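Local structure of FACT-Spt16 (Cicer arietinum, 5CE6) at residues 30-35 with 197-202; 163-168 with 172-177; 214-219 with 300-305; 341-346 with 350-355. The protein probably serves as the N-terminal, peptidase-like histone-binding domain of the FACT histone chaperone, which handles histones H3-H4 during transcription. One frame throughout, in Å; residues are numbered along the deposited sequence. Where two conformers were deposited one is given.

Interaction 1 of 4, residues 30-35 with 197-202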
loop_
_atom_site.group_PDB
_atom_site.type_symbol
_atom_site.label_atom_id
_atom_site.label_comp_id
_atom_site.label_asym_id
_atom_site.label_seq_id
_atom_site.Cartn_x
_atom_site.Cartn_y
_atom_site.Cartn_z
ATOM N N GLN A 30 -12.146 16.360 12.270
ATOM C CA GLN A 30 -12.276 17.775 11.912
ATOM C C GLN A 30 -11.089 18.272 11.097
ATOM O O GLN A 30 -11.257 18.949 10.081
ATOM C CB GLN A 30 -12.439 18.647 13.165
ATOM C CG GLN A 30 -13.791 18.541 13.835
ATOM C CD GLN A 30 -13.904 19.434 15.056
ATOM O OE1 GLN A 30 -14.215 20.620 14.945
ATOM N NE2 GLN A 30 -13.645 18.867 16.231
ATOM N N THR A 31 -9.890 17.935 11.556
ATOM C CA THR A 31 -8.667 18.348 10.885
ATOM C C THR A 31 -8.608 17.782 9.474
ATOM O O THR A 31 -8.288 18.494 8.513
ATOM C CB THR A 31 -7.424 17.898 11.668
ATOM O OG1 THR A 31 -7.394 18.573 12.930
ATOM C CG2 THR A 31 -6.164 18.234 10.904
ATOM N N ARG A 32 -8.939 16.504 9.348
ATOM C CA ARG A 32 -8.875 15.842 8.055
ATOM C C ARG A 32 -10.019 16.232 7.112
ATOM O O ARG A 32 -9.799 16.341 5.904
ATOM C CB ARG A 32 -8.734 14.330 8.237
ATOM C CG ARG A 32 -7.342 13.957 8.760
ATOM C CD ARG A 32 -7.160 12.469 9.011
ATOM N NE ARG A 32 -5.889 12.217 9.694
ATOM C CZ ARG A 32 -5.487 11.032 10.147
ATOM N NH1 ARG A 32 -6.249 9.962 10.006
ATOM N NH2 ARG A 32 -4.316 10.926 10.769
ATOM N N LEU A 33 -11.214 16.485 7.656
ATOM C CA LEU A 33 -12.324 16.950 6.825
ATOM C C LEU A 33 -11.990 18.328 6.246
ATOM O O LEU A 33 -12.265 18.616 5.076
ATOM C CB LEU A 33 -13.642 16.989 7.616
ATOM C CG LEU A 33 -14.939 17.239 6.840
ATOM C CD1 LEU A 33 -15.143 16.145 5.812
ATOM C CD2 LEU A 33 -16.135 17.309 7.782
ATOM N N LYS A 34 -11.378 19.172 7.072
ATOM C CA LYS A 34 -10.941 20.490 6.630
ATOM C C LYS A 34 -9.881 20.367 5.541
ATOM O O LYS A 34 -9.956 21.037 4.508
ATOM C CB LYS A 34 -10.386 21.278 7.817
ATOM C CG LYS A 34 -10.305 22.779 7.601
ATOM C CD LYS A 34 -10.847 23.518 8.820
ATOM C CE LYS A 34 -10.408 22.839 10.114
ATOM N NZ LYS A 34 -11.154 23.344 11.301
ATOM N N ALA A 35 -8.904 19.497 5.779
ATOM C CA ALA A 35 -7.836 19.255 4.813
ATOM C C ALA A 35 -8.409 18.807 3.475
ATOM O O ALA A 35 -8.007 19.304 2.424
ATOM C CB ALA A 35 -6.856 18.222 5.346
ATOM N N ALA A 197 1.210 13.081 1.730
ATOM C CA ALA A 197 2.069 13.546 2.817
ATOM C C ALA A 197 1.447 13.213 4.172
ATOM O O ALA A 197 0.374 13.707 4.515
ATOM C CB ALA A 197 2.331 15.042 2.700
ATOM N N LYS A 198 2.135 12.371 4.936
ATOM C CA LYS A 198 1.619 11.904 6.222
ATOM C C LYS A 198 1.870 12.907 7.347
ATOM O O LYS A 198 2.887 13.620 7.357
ATOM C CB LYS A 198 2.272 10.567 6.595
ATOM C CG LYS A 198 1.605 9.321 6.003
ATOM C CD LYS A 198 1.855 9.196 4.527
ATOM C CE LYS A 198 1.122 7.981 3.936
ATOM N NZ LYS A 198 1.030 8.147 2.472
ATOM N N SER A 199 0.945 12.948 8.302
ATOM C CA SER A 199 1.127 13.713 9.528
ATOM C C SER A 199 2.126 12.997 10.419
ATOM O O SER A 199 2.452 11.839 10.177
ATOM C CB SER A 199 -0.196 13.832 10.272
ATOM O OG SER A 199 -0.554 12.606 10.884
ATOM N N ASN A 200 2.613 13.676 11.453
ATOM C CA ASN A 200 3.531 13.037 12.391
ATOM C C ASN A 200 2.926 11.787 13.052
ATOM O O ASN A 200 3.621 10.797 13.276
ATOM C CB ASN A 200 3.994 14.034 13.454
ATOM C CG ASN A 200 5.042 14.993 12.929
ATOM O OD1 ASN A 200 5.829 14.640 12.053
ATOM N ND2 ASN A 200 5.062 16.208 13.465
ATOM N N GLU A 201 1.635 11.836 13.360
ATOM C CA GLU A 201 0.965 10.685 13.959
ATOM C C GLU A 201 1.002 9.495 13.003
ATOM O O GLU A 201 1.321 8.373 13.400
ATOM C CB GLU A 201 -0.479 11.033 14.334
ATOM C CG GLU A 201 -1.292 9.851 14.840
ATOM C CD GLU A 201 -2.724 10.232 15.174
ATOM O OE1 GLU A 201 -3.079 11.408 14.979
ATOM O OE2 GLU A 201 -3.481 9.359 15.643
ATOM N N GLU A 202 0.708 9.759 11.735
ATOM C CA GLU A 202 0.658 8.694 10.738
ATOM C C GLU A 202 2.044 8.105 10.524
ATOM O O GLU A 202 2.197 6.890 10.378
ATOM C CB GLU A 202 0.087 9.214 9.415
ATOM C CG GLU A 202 -1.358 9.705 9.492
ATOM C CD GLU A 202 -1.848 10.202 8.151
ATOM O OE1 GLU A 202 -1.362 11.265 7.718
ATOM O OE2 GLU A 202 -2.692 9.529 7.509
#
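Arg32 of helix 26-42 reaches across to Glu202 in the first turn of helix 200-230, where Ser199 and Glu202 form a capping box; the contact joins the N-terminal lobe to the start of the helix that runs into the peptidase-like (M24-family) part. The close part is the meeting of Arg32 with Glu202. The arginine chain is extended from CG to NE, and its CG stands anti to the carbonyl carbon (chi1 -71°), which sends the guanidinium straight out from its helix. Arg32 NH2 comes to 3.4 Å from Glu202 CG, and Glu202 OE2 lies over one face of the guanidinium, toward its rim. At 3.9 Å between Arg32 NH2 and Glu202 OE2 the salt bridge is long, and with the oxygen so far out of the guanidinium plane it is a matter of charge alone. The directed bonds go elsewhere: Arg32 NH1 donates to Trp76 O, with a cation-pi contact to the same tryptophan, and Glu202 OE2 is bonded to Tyr309 OH. The looser side is that of the exposed Glu201, whose OE1 stays 4.4 Å from Arg32 NH2, near enough for attraction only, while its OE2 is bonded to Tyr205 OH. With an alanine in place of Glu202, the Arg32 guanidinium would probably lose the charge over its face, and Ser199 N its capping acceptor. In the box itself, Glu202 N donates to Ser199 OG at 3.2 Å, and Ser199 N returns a nearly straight bond (170°) of 2.9 Å to the anti lone pair of Glu202 OE1.

Interaction 2 of 4, residues 163-168 with 172-177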
loop_
_atom_site.group_PDB
_atom_site.type_symbol
_atom_site.label_atom_id
_atom_site.label_comp_id
_atom_site.label_asym_id
_atom_site.label_seq_id
_atom_site.Cartn_x
_atom_site.Cartn_y
_atom_site.Cartn_z
ATOM N N GLU A 163 -12.503 1.761 -9.355
ATOM C CA GLU A 163 -13.051 0.766 -8.440
ATOM C C GLU A 163 -14.244 0.046 -9.051
ATOM O O GLU A 163 -15.164 0.677 -9.575
ATOM C CB GLU A 163 -13.446 1.405 -7.107
ATOM C CG GLU A 163 -12.262 1.904 -6.339
ATOM C CD GLU A 163 -12.571 2.260 -4.902
ATOM O OE1 GLU A 163 -13.753 2.201 -4.489
ATOM O OE2 GLU A 163 -11.608 2.598 -4.185
ATOM N N GLU A 164 -14.218 -1.280 -8.989
ATOM C CA GLU A 164 -15.334 -2.088 -9.450
ATOM C C GLU A 164 -16.349 -2.227 -8.327
ATOM O O GLU A 164 -15.993 -2.622 -7.216
ATOM C CB GLU A 164 -14.844 -3.475 -9.873
ATOM C CG GLU A 164 -15.949 -4.489 -10.120
ATOM C CD GLU A 164 -16.345 -4.578 -11.583
ATOM O OE1 GLU A 164 -15.968 -3.668 -12.355
ATOM O OE2 GLU A 164 -17.022 -5.562 -11.962
ATOM N N PRO A 165 -17.616 -1.901 -8.609
ATOM C CA PRO A 165 -18.654 -2.116 -7.598
ATOM C C PRO A 165 -18.763 -3.592 -7.234
ATOM O O PRO A 165 -18.781 -4.443 -8.128
ATOM C CB PRO A 165 -19.934 -1.664 -8.305
ATOM C CG PRO A 165 -19.483 -0.793 -9.433
ATOM C CD PRO A 165 -18.159 -1.345 -9.860
ATOM N N GLU A 166 -18.807 -3.888 -5.940
ATOM C CA GLU A 166 -19.046 -5.243 -5.465
ATOM C C GLU A 166 -20.274 -5.219 -4.569
ATOM O O GLU A 166 -20.353 -4.399 -3.655
ATOM C CB GLU A 166 -17.837 -5.768 -4.685
ATOM N N GLY A 167 -21.234 -6.099 -4.836
ATOM C CA GLY A 167 -22.431 -6.187 -4.015
ATOM C C GLY A 167 -23.609 -5.406 -4.557
ATOM O O GLY A 167 -23.441 -4.485 -5.358
ATOM N N ARG A 168 -24.807 -5.772 -4.109
ATOM C CA ARG A 168 -26.033 -5.156 -4.594
ATOM C C ARG A 168 -26.090 -3.641 -4.401
ATOM O O ARG A 168 -26.465 -2.912 -5.323
ATOM C CB ARG A 168 -27.245 -5.819 -3.942
ATOM C CG ARG A 168 -27.229 -7.330 -4.078
ATOM C CD ARG A 168 -28.579 -7.936 -3.776
ATOM N NE ARG A 168 -28.680 -9.292 -4.307
ATOM C CZ ARG A 168 -28.938 -9.575 -5.581
ATOM N NH1 ARG A 168 -29.116 -8.596 -6.457
ATOM N NH2 ARG A 168 -29.016 -10.836 -5.981
ATOM N N LEU A 172 -26.215 -1.010 -7.542
ATOM C CA LEU A 172 -27.351 -0.135 -7.765
ATOM C C LEU A 172 -26.909 1.325 -7.811
ATOM O O LEU A 172 -27.326 2.088 -8.690
ATOM C CB LEU A 172 -28.412 -0.351 -6.679
ATOM C CG LEU A 172 -29.663 0.527 -6.756
ATOM C CD1 LEU A 172 -30.337 0.371 -8.107
ATOM C CD2 LEU A 172 -30.644 0.195 -5.633
ATOM N N TRP A 173 -26.054 1.706 -6.865
ATOM C CA TRP A 173 -25.578 3.078 -6.774
ATOM C C TRP A 173 -24.850 3.483 -8.050
ATOM O O TRP A 173 -25.089 4.559 -8.596
ATOM C CB TRP A 173 -24.667 3.243 -5.550
ATOM C CG TRP A 173 -24.004 4.589 -5.438
ATOM C CD1 TRP A 173 -22.660 4.845 -5.478
ATOM C CD2 TRP A 173 -24.645 5.862 -5.263
ATOM N NE1 TRP A 173 -22.429 6.190 -5.344
ATOM C CE2 TRP A 173 -23.628 6.838 -5.204
ATOM C CE3 TRP A 173 -25.980 6.269 -5.146
ATOM C CZ2 TRP A 173 -23.904 8.199 -5.037
ATOM C CZ3 TRP A 173 -26.253 7.623 -4.982
ATOM C CH2 TRP A 173 -25.219 8.571 -4.926
ATOM N N ALA A 174 -23.959 2.615 -8.518
ATOM C CA ALA A 174 -23.213 2.889 -9.737
ATOM C C ALA A 174 -24.160 3.058 -10.917
ATOM O O ALA A 174 -23.955 3.928 -11.767
ATOM C CB ALA A 174 -22.206 1.780 -10.010
ATOM N N GLU A 175 -25.209 2.236 -10.957
ATOM C CA GLU A 175 -26.200 2.315 -12.027
ATOM C C GLU A 175 -26.996 3.612 -11.946
ATOM O O GLU A 175 -27.307 4.223 -12.968
ATOM C CB GLU A 175 -27.142 1.104 -11.998
ATOM C CG GLU A 175 -28.139 1.073 -13.152
ATOM C CD GLU A 175 -28.545 -0.338 -13.555
ATOM O OE1 GLU A 175 -28.555 -1.236 -12.682
ATOM O OE2 GLU A 175 -28.846 -0.548 -14.752
ATOM N N LYS A 176 -27.313 4.037 -10.726
ATOM C CA LYS A 176 -28.070 5.266 -10.522
ATOM C C LYS A 176 -27.254 6.525 -10.830
ATOM O O LYS A 176 -27.795 7.516 -11.329
ATOM C CB LYS A 176 -28.636 5.323 -9.099
ATOM C CG LYS A 176 -29.828 4.392 -8.886
ATOM C CD LYS A 176 -30.509 4.622 -7.541
ATOM C CE LYS A 176 -31.817 3.836 -7.424
ATOM N NZ LYS A 176 -32.874 4.347 -8.327
ATOM N N LEU A 177 -25.962 6.489 -10.519
ATOM C CA LEU A 177 -25.063 7.579 -10.902
ATOM C C LEU A 177 -24.939 7.624 -12.417
ATOM O O LEU A 177 -25.065 8.685 -13.032
ATOM C CB LEU A 177 -23.677 7.404 -10.271
ATOM C CG LEU A 177 -23.434 8.125 -8.946
ATOM C CD1 LEU A 177 -21.997 7.963 -8.502
ATOM C CD2 LEU A 177 -23.785 9.597 -9.072
#
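Arg168 O accepts from Leu172 N at 2.9 Å, the i to i+4 bond of the first turn of helix 168-179, with Gly167 at the N-cap and the chain before it running extended past the helix. Leu172 CB follows its own amide to within 3.5 Å of Arg168 O, while the rest of the side chain, with CG opposite the backbone N (chi1 179°), packs on Ala133 and Met136 of helix 133-145. One apolar touch supplements the backbone bond: Pro165 CG, at the far corner of the proline ring, meets the methyl Ala174 CB at 3.8 Å. The same proline also rests on Leu170 and Asp171, so the incoming loop lies along one side of the helix it is about to enter. Gly167 makes the turn between loop and helix with a positive phi of 96°, where a side chain would jam against the preceding carbonyl. The chemistry is thus local and unspecific in its side chains: one backbone bond of the first turn and a single ring-corner-to-methyl touch make up the contact, with no charge pairing across it, so it depends on shape rather than on charge.

Interaction 3 of 4, residues 214-219 with 300-305. With ACT (acetate ion), chain B.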
loop_
_atom_site.group_PDB
_atom_site.type_symbol
_atom_site.label_atom_id
_atom_site.label_comp_id
_atom_site.label_asym_id
_atom_site.label_seq_id
_atom_site.Cartn_x
_atom_site.Cartn_y
_atom_site.Cartn_z
ATOM N N GLY A 214 10.347 -5.411 10.161
ATOM C CA GLY A 214 11.770 -5.683 10.196
ATOM C C GLY A 214 12.136 -6.716 11.244
ATOM O O GLY A 214 13.003 -7.572 11.009
ATOM N N SER A 215 11.478 -6.640 12.398
ATOM C CA SER A 215 11.741 -7.571 13.490
ATOM C C SER A 215 11.372 -8.995 13.087
ATOM O O SER A 215 12.071 -9.952 13.436
ATOM C CB SER A 215 10.959 -7.183 14.744
ATOM O OG SER A 215 11.247 -5.859 15.133
ATOM N N VAL A 216 10.261 -9.124 12.375
ATOM C CA VAL A 216 9.825 -10.415 11.867
ATOM C C VAL A 216 10.842 -10.989 10.871
ATOM O O VAL A 216 11.197 -12.165 10.947
ATOM C CB VAL A 216 8.418 -10.319 11.241
ATOM C CG1 VAL A 216 8.081 -11.570 10.446
ATOM C CG2 VAL A 216 7.387 -10.073 12.330
ATOM N N MET A 217 11.329 -10.158 9.954
ATOM C CA MET A 217 12.328 -10.627 8.990
ATOM C C MET A 217 13.607 -11.049 9.698
ATOM O O MET A 217 14.149 -12.128 9.447
ATOM C CB MET A 217 12.648 -9.544 7.952
ATOM C CG MET A 217 13.738 -9.957 6.962
ATOM S SD MET A 217 13.195 -11.264 5.847
ATOM C CE MET A 217 12.199 -10.332 4.706
ATOM N N LYS A 218 14.087 -10.195 10.591
ATOM C CA LYS A 218 15.364 -10.442 11.247
ATOM C C LYS A 218 15.302 -11.577 12.265
ATOM O O LYS A 218 16.166 -12.464 12.281
ATOM C CB LYS A 218 15.866 -9.172 11.938
ATOM C CG LYS A 218 17.333 -9.249 12.349
ATOM C CD LYS A 218 17.702 -8.138 13.320
ATOM C CE LYS A 218 19.160 -8.231 13.760
ATOM N NZ LYS A 218 20.100 -7.736 12.710
ATOM N N ASN A 219 14.281 -11.550 13.115
ATOM C CA ASN A 219 14.246 -12.436 14.271
ATOM C C ASN A 219 13.436 -13.709 14.075
ATOM O O ASN A 219 13.552 -14.645 14.864
ATOM C CB ASN A 219 13.755 -11.681 15.507
ATOM C CG ASN A 219 14.644 -10.507 15.853
ATOM O OD1 ASN A 219 15.871 -10.612 15.816
ATOM N ND2 ASN A 219 14.030 -9.380 16.185
ATOM N N CYS A 300 12.035 -13.452 0.057
ATOM C CA CYS A 300 10.998 -13.285 1.075
ATOM C C CYS A 300 10.541 -11.841 1.145
ATOM O O CYS A 300 11.348 -10.928 1.307
ATOM C CB CYS A 300 11.470 -13.713 2.470
ATOM S SG CYS A 300 10.233 -13.342 3.775
ATOM N N ALA A 301 9.234 -11.641 1.036
ATOM C CA ALA A 301 8.649 -10.311 1.214
ATOM C C ALA A 301 7.582 -10.401 2.294
ATOM O O ALA A 301 6.720 -11.270 2.249
ATOM C CB ALA A 301 8.045 -9.797 -0.088
ATOM N N VAL A 302 7.657 -9.510 3.277
ATOM C CA VAL A 302 6.668 -9.516 4.349
ATOM C C VAL A 302 6.279 -8.092 4.708
ATOM O O VAL A 302 7.098 -7.179 4.646
ATOM C CB VAL A 302 7.200 -10.293 5.585
ATOM C CG1 VAL A 302 8.502 -9.718 6.058
ATOM C CG2 VAL A 302 6.202 -10.282 6.705
ATOM N N GLY A 303 5.020 -7.885 5.069
ATOM C CA GLY A 303 4.630 -6.562 5.518
ATOM C C GLY A 303 3.598 -6.634 6.619
ATOM O O GLY A 303 2.601 -7.356 6.497
ATOM N N ALA A 304 3.849 -5.891 7.694
ATOM C CA ALA A 304 2.905 -5.766 8.799
ATOM C C ALA A 304 2.180 -4.432 8.707
ATOM O O ALA A 304 2.702 -3.455 8.154
ATOM C CB ALA A 304 3.607 -5.883 10.139
ATOM N N ARG A 305 0.976 -4.402 9.262
ATOM C CA ARG A 305 0.139 -3.219 9.231
ATOM C C ARG A 305 -0.161 -2.828 10.674
ATOM O O ARG A 305 -0.428 -3.687 11.519
ATOM C CB ARG A 305 -1.164 -3.549 8.489
ATOM C CG ARG A 305 -1.866 -2.358 7.853
ATOM C CD ARG A 305 -3.117 -2.813 7.095
ATOM N NE ARG A 305 -3.809 -1.695 6.453
ATOM C CZ ARG A 305 -4.993 -1.794 5.853
ATOM N NH1 ARG A 305 -5.621 -2.961 5.809
ATOM N NH2 ARG A 305 -5.547 -0.727 5.296
HETATM C C ACT B . -7.975 -0.739 2.605
HETATM O O ACT B . -8.709 -1.284 1.754
HETATM O OXT ACT B . -7.763 -1.394 3.653
HETATM C CH3 ACT B . -7.391 0.624 2.375
#
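Met217 of helix 200-230 packs its terminal methyl on Val302 and beside Cys300 of strand 296-306, a helix-on-sheet packing within the M24-family (pita-bread) fold. Helix 214-219 and strand 300-302 run in broadly opposed directions (148°), their axes 9.4 Å apart at closest approach. The apolar contacts are all buried. Met217 leaves its helix with CG opposite the backbone N, then bends at both later torsions (chi2 69°, chi3 77°), which turns CE back to the strand. There Met217 CE sits 4.0 Å from Val302 CG1 and 3.6 Å from Cys300 O; its 3.7 Å approach to Cys300 SG is doubtful, the cysteine having a second conformer. Val216 adds a looser touch, its CG1 lying 4.4 Å from Val302 CG2. Around them, Ile313 of the next strand touches both Met217 and Val302, and Thr244 of helix 237-249 touches both valines.

The polar contacts lie at the other end of the strand segment, where Arg305, extended from CG to NE, reaches an acetate probably from the crystallisation liquor. Its NE is bonded to Ser308 O, and the acetate has a second donor in Leu68 N. A leucine in place of Arg305 would probably leave Ser308 O without this donor and the acetate without its charged partner. The acetate OXT lies in the guanidinium plane at its edge, 2.8 Å from Arg305 NH2 and, through a weak bond, 3.4 Å from Arg305 NH1.

Interaction 4 of 4, residues 341-346 with 350-355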
loop_
_atom_site.group_PDB
_atom_site.type_symbol
_atom_site.label_atom_id
_atom_site.label_comp_id
_atom_site.label_asym_id
_atom_site.label_seq_id
_atom_site.Cartn_x
_atom_site.Cartn_y
_atom_site.Cartn_z
ATOM N N GLY A 341 18.590 7.065 -2.094
ATOM C CA GLY A 341 19.382 8.278 -1.996
ATOM C C GLY A 341 18.856 9.414 -2.848
ATOM O O GLY A 341 19.194 10.575 -2.613
ATOM N N SER A 342 18.039 9.088 -3.844
ATOM C CA SER A 342 17.487 10.099 -4.739
ATOM C C SER A 342 16.109 10.576 -4.314
ATOM O O SER A 342 15.593 11.550 -4.859
ATOM C CB SER A 342 17.426 9.577 -6.178
ATOM O OG SER A 342 18.719 9.357 -6.701
ATOM N N LEU A 343 15.500 9.887 -3.354
ATOM C CA LEU A 343 14.178 10.293 -2.874
ATOM C C LEU A 343 14.317 11.385 -1.815
ATOM O O LEU A 343 14.348 11.115 -0.614
ATOM C CB LEU A 343 13.389 9.093 -2.346
ATOM C CG LEU A 343 12.943 8.155 -3.464
ATOM C CD1 LEU A 343 12.423 6.850 -2.891
ATOM C CD2 LEU A 343 11.871 8.816 -4.335
ATOM N N LYS A 344 14.442 12.621 -2.289
ATOM C CA LYS A 344 14.662 13.776 -1.431
ATOM C C LYS A 344 13.696 14.844 -1.885
ATOM O O LYS A 344 13.373 14.910 -3.071
ATOM C CB LYS A 344 16.094 14.299 -1.590
ATOM C CG LYS A 344 17.187 13.309 -1.227
ATOM C CD LYS A 344 17.280 13.112 0.275
ATOM C CE LYS A 344 18.271 12.008 0.632
ATOM N NZ LYS A 344 19.613 12.251 0.033
ATOM N N PRO A 345 13.221 15.684 -0.948
ATOM C CA PRO A 345 12.261 16.726 -1.330
ATOM C C PRO A 345 12.754 17.562 -2.514
ATOM O O PRO A 345 13.898 18.023 -2.529
ATOM C CB PRO A 345 12.154 17.577 -0.061
ATOM C CG PRO A 345 12.392 16.580 1.050
ATOM C CD PRO A 345 13.475 15.676 0.506
ATOM N N GLY A 346 11.891 17.723 -3.512
ATOM C CA GLY A 346 12.210 18.550 -4.657
ATOM C C GLY A 346 12.656 17.742 -5.863
ATOM O O GLY A 346 12.735 18.272 -6.971
ATOM N N SER A 350 10.729 10.078 -11.050
ATOM C CA SER A 350 11.382 9.530 -12.239
ATOM C C SER A 350 12.900 9.617 -12.159
ATOM O O SER A 350 13.608 8.736 -12.641
ATOM C CB SER A 350 10.875 10.225 -13.506
ATOM O OG SER A 350 11.032 11.631 -13.417
ATOM N N ALA A 351 13.413 10.682 -11.554
ATOM C CA ALA A 351 14.855 10.803 -11.413
ATOM C C ALA A 351 15.377 9.713 -10.473
ATOM O O ALA A 351 16.483 9.184 -10.658
ATOM C CB ALA A 351 15.223 12.187 -10.892
ATOM N N ALA A 352 14.579 9.395 -9.459
ATOM C CA ALA A 352 14.928 8.359 -8.497
ATOM C C ALA A 352 14.959 6.990 -9.162
ATOM O O ALA A 352 15.869 6.196 -8.921
ATOM C CB ALA A 352 13.961 8.370 -7.315
ATOM N N TYR A 353 13.962 6.707 -9.997
ATOM C CA TYR A 353 13.974 5.461 -10.753
ATOM C C TYR A 353 15.179 5.402 -11.701
ATOM O O TYR A 353 15.897 4.398 -11.752
ATOM C CB TYR A 353 12.655 5.244 -11.520
ATOM C CG TYR A 353 12.703 3.959 -12.326
ATOM C CD1 TYR A 353 12.464 2.730 -11.721
ATOM C CD2 TYR A 353 13.038 3.978 -13.667
ATOM C CE1 TYR A 353 12.535 1.541 -12.451
ATOM C CE2 TYR A 353 13.118 2.805 -14.401
ATOM C CZ TYR A 353 12.869 1.593 -13.791
ATOM O OH TYR A 353 12.957 0.430 -14.544
ATOM N N LEU A 354 15.417 6.482 -12.443
ATOM C CA LEU A 354 16.509 6.494 -13.403
ATOM C C LEU A 354 17.877 6.423 -12.728
ATOM O O LEU A 354 18.857 6.043 -13.358
ATOM C CB LEU A 354 16.406 7.707 -14.328
ATOM C CG LEU A 354 15.229 7.605 -15.302
ATOM C CD1 LEU A 354 14.991 8.919 -16.016
ATOM C CD2 LEU A 354 15.474 6.480 -16.304
ATOM N N ALA A 355 17.936 6.767 -11.441
ATOM C CA ALA A 355 19.167 6.585 -10.671
ATOM C C ALA A 355 19.539 5.104 -10.577
ATOM O O ALA A 355 20.725 4.752 -10.623
ATOM C CB ALA A 355 19.036 7.201 -9.283
#
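Ser342 and Leu343 pack against Ala352 and Ala355 in a close, small-residue van der Waals contact at the turn between helix 323-342 and helix 349-363 of the M24-family part. Beyond the end of helix 323-342 the chain turns and comes back as the next helix, bringing the CA atoms of Ser342 and Ala352 within 4.9 Å. So near an approach is possible because the facing residues are small. Ser342 CB lies 3.6 Å from Ala352 CA, essentially on the helix backbone, and 3.8 Å from the methyl Ala352 CB. The hydroxyl points on to the following turn, where Ser342 OG meets the methyl Ala355 CB at 3.4 Å. That oxygen gets no polar partner from the alanines; it is hydrogen-bonded to Ala338 O, one turn back in its own helix.

Leu343 meets the methyl of Ala352 from a second direction, roughly at right angles to Ser342. It is the centre of an inverse gamma turn, whose bond from Lys344 N to Ser342 O is weak at 3.0 Å. With CG set anti to the carbonyl carbon (chi1 -71°), one branch of the leucine swings to the helix, and Leu343 CD2 reaches Ala352 CB at 3.7 Å. The Ala352 methyl thus touches both a serine methylene and a leucine methyl. Farther along, Lys344 NZ doubles back to Gly341 O at 3.2 Å.

Tyr353, directed away from the turn, is bonded to Thr372 O. Leu343 packs on Ile433 and Ile435 of strand 424-435, and Pro345 also touches Ile435, so the turn rests on the antiparallel sheet.

From the N terminus, interaction 1 opens on helix 26-42 and closes 162 residues later at the start of helix 200-230, a long loop that spans most of the N-terminal lobe and ties it to the peptidase-like part. Interaction 2 is nested inside that loop, a short closure where the chain enters helix 168-179. Interaction 3 follows in series and starts from the same helix 200-230 that interaction 1 uses, joining it to strand 296-306. Interaction 4 closes last, a local turn between two consecutive helices. None of the four touch; interactions 2 and 4 lie farthest apart, about 39 Å between centres, on opposite sides of the chain's centre.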